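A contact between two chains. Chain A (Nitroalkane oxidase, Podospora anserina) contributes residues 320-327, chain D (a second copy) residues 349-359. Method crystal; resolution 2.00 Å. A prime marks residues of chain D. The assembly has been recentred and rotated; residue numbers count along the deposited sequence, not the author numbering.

Chain A 320-327: VKIQTEAA
Chain D 349-359: RELALAAKVFC

How do the two backbones meet? Each stretch is one length of alpha helix, running in from earlier residues and on to later ones, with phi near -60° and psi near -45° for most residues, Arg349′ being the main departure at -71/-21, and i to i+4 bonds such as Ala326 N to Ile322 O (3.0 Å) and Phe358′ N to Ala354′ O (2.9 Å). The helices cross at right angles, with a signed crossing angle of -90° and axes 9.6 Å apart at closest approach. The register is set where Ile322 CA lies 5.2 Å from Ala354′ CA; farther along, Glu325 CA stands 7.8 Å from Leu351′ CA. A perpendicular crossing concentrates the contact around one point, and the two stretches together bury 433 Å².

What fills the hollow at the crossing? Ile322 is the bump, covered more than any other residue here, and the low surface at Ala354′ receives it. The alanine points toward chain A but ends at CB, so the isoleucine backbone can come close, with Ile322 CG1 resting 3.7 Å from Ala354′ CB. With chi1 at -72° (m) and chi2 at 152° (t), the side chain spreads over the neighbouring turn as well: Ile322 CD1 reaches Val357′ CG1 at 3.9 Å, while Ile322 CG2 sits 3.7 Å from Phe358′ CB. Val357′ has chi1 at 170° (t). These are apolar contacts, made by shape matching in a buried setting.

Where does the large ring of Phe358′ go? With chi1 at -176° (t) and chi2 at -93°, it reaches to chain A and lies against the helix one turn on from Ile322. Ala326 is small enough to let it in: its CB lies over one face, 4.0 Å from the centroid of the Phe358′ ring and 18° off the ring normal, a CH-pi contact whose closest pair is Ala326 CB to Phe358′ CE2 at 3.8 Å. Gln323 starts with its CA-to-CB bond directed away, but chi1 at -66° and chi2 at -69° (both m), with chi3 at -43°, bring its amide back to the ring edge, where Gln323 NE2 is 3.5 Å from Phe358′ CD2.

How is charge accommodated beside this apolar packing? Lys321, with chi angles of -171°, 58°, 155° and 62° (t, p, t, p), places its ammonium between two carboxylates. Lys321 NZ donates to Glu350′ OE1 at 2.8 Å, a hydrogen-bonded salt bridge between chains, and to Glu325 OE2, also at 2.8 Å, a second one within its own helix. Glu350′ is extended, with chi1 at -176° and chi2 at -163° (both t) and chi3 at 53°; Glu325 is folded, with chi1 at -62° and chi2 at -64° (both m) and chi3 at -2°. The methylene part of Glu325 is also used: its CG packs 3.7 Å from Leu351′ CD2, which the leucine's m, t rotamer (-68°, -176°) brings nearer from a sideways start.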

# COMPACT_ATOMS: atom_id res chain seq x y z
N VAL A 320 -1.90 -13.18 -1.13
CA VAL A 320 -0.56 -13.73 -1.27
C VAL A 320 -0.43 -14.62 -2.51
O VAL A 320 0.55 -14.52 -3.23
CB VAL A 320 -0.14 -14.53 -0.02
CG1 VAL A 320 1.19 -15.24 -0.28
CG2 VAL A 320 -0.04 -13.60 1.21
N LYS A 321 -1.41 -15.49 -2.76
CA LYS A 321 -1.37 -16.36 -3.95
C LYS A 321 -1.29 -15.53 -5.24
O LYS A 321 -0.51 -15.82 -6.16
CB LYS A 321 -2.58 -17.29 -3.98
CG LYS A 321 -2.53 -18.39 -5.05
CD LYS A 321 -1.31 -19.27 -4.89
CE LYS A 321 -1.54 -20.65 -5.49
NZ LYS A 321 -1.79 -20.61 -6.96
N ILE A 322 -2.11 -14.50 -5.33
CA ILE A 322 -2.11 -13.66 -6.52
C ILE A 322 -0.74 -13.02 -6.76
O ILE A 322 -0.20 -13.07 -7.87
CB ILE A 322 -3.20 -12.58 -6.43
CG1 ILE A 322 -4.59 -13.23 -6.59
CG2 ILE A 322 -2.95 -11.51 -7.48
CD1 ILE A 322 -5.72 -12.49 -5.89
N GLN A 323 -0.19 -12.43 -5.71
CA GLN A 323 1.12 -11.77 -5.83
C GLN A 323 2.21 -12.75 -6.24
O GLN A 323 3.11 -12.40 -7.02
CB GLN A 323 1.48 -11.08 -4.51
CG GLN A 323 0.55 -9.89 -4.17
CD GLN A 323 0.74 -8.72 -5.13
OE1 GLN A 323 1.87 -8.36 -5.47
NE2 GLN A 323 -0.36 -8.12 -5.55
N THR A 324 2.12 -13.98 -5.73
CA THR A 324 3.10 -15.02 -6.03
C THR A 324 3.04 -15.42 -7.51
O THR A 324 4.07 -15.61 -8.15
CB THR A 324 2.92 -16.28 -5.14
OG1 THR A 324 2.91 -15.89 -3.77
CG2 THR A 324 4.07 -17.27 -5.34
N GLU A 325 1.83 -15.54 -8.04
CA GLU A 325 1.67 -15.89 -9.45
C GLU A 325 2.21 -14.76 -10.34
O GLU A 325 2.92 -15.02 -11.31
CB GLU A 325 0.21 -16.24 -9.78
CG GLU A 325 -0.31 -17.47 -9.00
CD GLU A 325 0.43 -18.76 -9.36
OE1 GLU A 325 1.32 -18.72 -10.23
OE2 GLU A 325 0.11 -19.82 -8.79
N ALA A 326 1.91 -13.51 -10.01
CA ALA A 326 2.51 -12.38 -10.74
C ALA A 326 4.03 -12.39 -10.66
O ALA A 326 4.71 -12.15 -11.66
CB ALA A 326 1.98 -11.06 -10.20
N ALA A 327 4.56 -12.63 -9.46
CA ALA A 327 6.01 -12.66 -9.25
C ALA A 327 6.72 -13.71 -10.12
O ALA A 327 7.75 -13.41 -10.74
CB ALA A 327 6.34 -12.90 -7.74
N ARG D 349 -9.03 -21.42 -13.46
CA ARG D 349 -9.79 -20.21 -13.18
C ARG D 349 -9.24 -19.40 -12.01
O ARG D 349 -9.50 -18.20 -11.90
CB ARG D 349 -11.28 -20.50 -12.99
CG ARG D 349 -11.66 -21.21 -11.73
CD ARG D 349 -13.18 -21.42 -11.68
NE ARG D 349 -13.91 -20.15 -11.79
CZ ARG D 349 -14.98 -19.84 -11.06
NH1 ARG D 349 -15.44 -20.70 -10.16
NH2 ARG D 349 -15.58 -18.67 -11.22
N GLU D 350 -8.47 -20.04 -11.13
CA GLU D 350 -7.85 -19.29 -10.04
C GLU D 350 -6.91 -18.27 -10.66
O GLU D 350 -6.83 -17.13 -10.21
CB GLU D 350 -7.08 -20.20 -9.08
CG GLU D 350 -6.52 -19.43 -7.87
CD GLU D 350 -5.42 -20.18 -7.12
OE1 GLU D 350 -4.44 -20.61 -7.76
OE2 GLU D 350 -5.53 -20.31 -5.88
N LEU D 351 -6.23 -18.69 -11.72
CA LEU D 351 -5.31 -17.79 -12.42
C LEU D 351 -6.06 -16.68 -13.15
O LEU D 351 -5.64 -15.52 -13.14
CB LEU D 351 -4.40 -18.57 -13.38
CG LEU D 351 -3.38 -19.49 -12.69
CD1 LEU D 351 -2.47 -20.15 -13.71
CD2 LEU D 351 -2.55 -18.72 -11.66
N ALA D 352 -7.17 -17.02 -13.79
CA ALA D 352 -7.97 -16.00 -14.46
C ALA D 352 -8.44 -14.94 -13.45
O ALA D 352 -8.32 -13.75 -13.69
CB ALA D 352 -9.16 -16.64 -15.18
N LEU D 353 -8.97 -15.39 -12.32
CA LEU D 353 -9.37 -14.47 -11.27
C LEU D 353 -8.18 -13.65 -10.76
O LEU D 353 -8.31 -12.45 -10.48
CB LEU D 353 -10.01 -15.23 -10.12
CG LEU D 353 -11.39 -15.82 -10.42
CD1 LEU D 353 -11.57 -17.17 -9.74
CD2 LEU D 353 -12.45 -14.86 -9.97
N ALA D 354 -7.03 -14.30 -10.59
CA ALA D 354 -5.81 -13.61 -10.17
C ALA D 354 -5.47 -12.48 -11.14
O ALA D 354 -5.18 -11.36 -10.73
CB ALA D 354 -4.66 -14.59 -10.07
N ALA D 355 -5.52 -12.77 -12.43
CA ALA D 355 -5.20 -11.75 -13.42
C ALA D 355 -6.15 -10.57 -13.28
O ALA D 355 -5.73 -9.42 -13.24
CB ALA D 355 -5.25 -12.33 -14.83
N LYS D 356 -7.44 -10.86 -13.17
CA LYS D 356 -8.44 -9.80 -13.04
C LYS D 356 -8.18 -8.92 -11.82
O LYS D 356 -8.19 -7.69 -11.92
CB LYS D 356 -9.84 -10.43 -12.95
CG LYS D 356 -10.97 -9.49 -13.31
CD LYS D 356 -11.36 -8.62 -12.14
CE LYS D 356 -12.85 -8.33 -12.16
NZ LYS D 356 -13.21 -7.20 -11.26
N VAL D 357 -7.94 -9.55 -10.68
CA VAL D 357 -7.76 -8.82 -9.42
C VAL D 357 -6.46 -8.02 -9.40
O VAL D 357 -6.47 -6.82 -9.11
CB VAL D 357 -7.82 -9.80 -8.21
CG1 VAL D 357 -7.39 -9.08 -6.92
CG2 VAL D 357 -9.22 -10.39 -8.06
N PHE D 358 -5.35 -8.69 -9.72
CA PHE D 358 -4.05 -8.03 -9.77
C PHE D 358 -4.04 -6.82 -10.70
O PHE D 358 -3.66 -5.72 -10.29
CB PHE D 358 -2.94 -9.00 -10.24
CG PHE D 358 -1.57 -8.40 -10.21
CD1 PHE D 358 -1.05 -7.79 -11.33
CD2 PHE D 358 -0.83 -8.40 -9.03
CE1 PHE D 358 0.22 -7.21 -11.30
CE2 PHE D 358 0.44 -7.83 -9.00
CZ PHE D 358 0.96 -7.23 -10.13
N CYS D 359 -4.44 -7.02 -11.96
CA CYS D 359 -4.32 -5.96 -12.97
C CYS D 359 -5.30 -4.81 -12.79
O CYS D 359 -4.95 -3.64 -13.00
CB CYS D 359 -4.43 -6.52 -14.39
SG CYS D 359 -3.25 -7.84 -14.74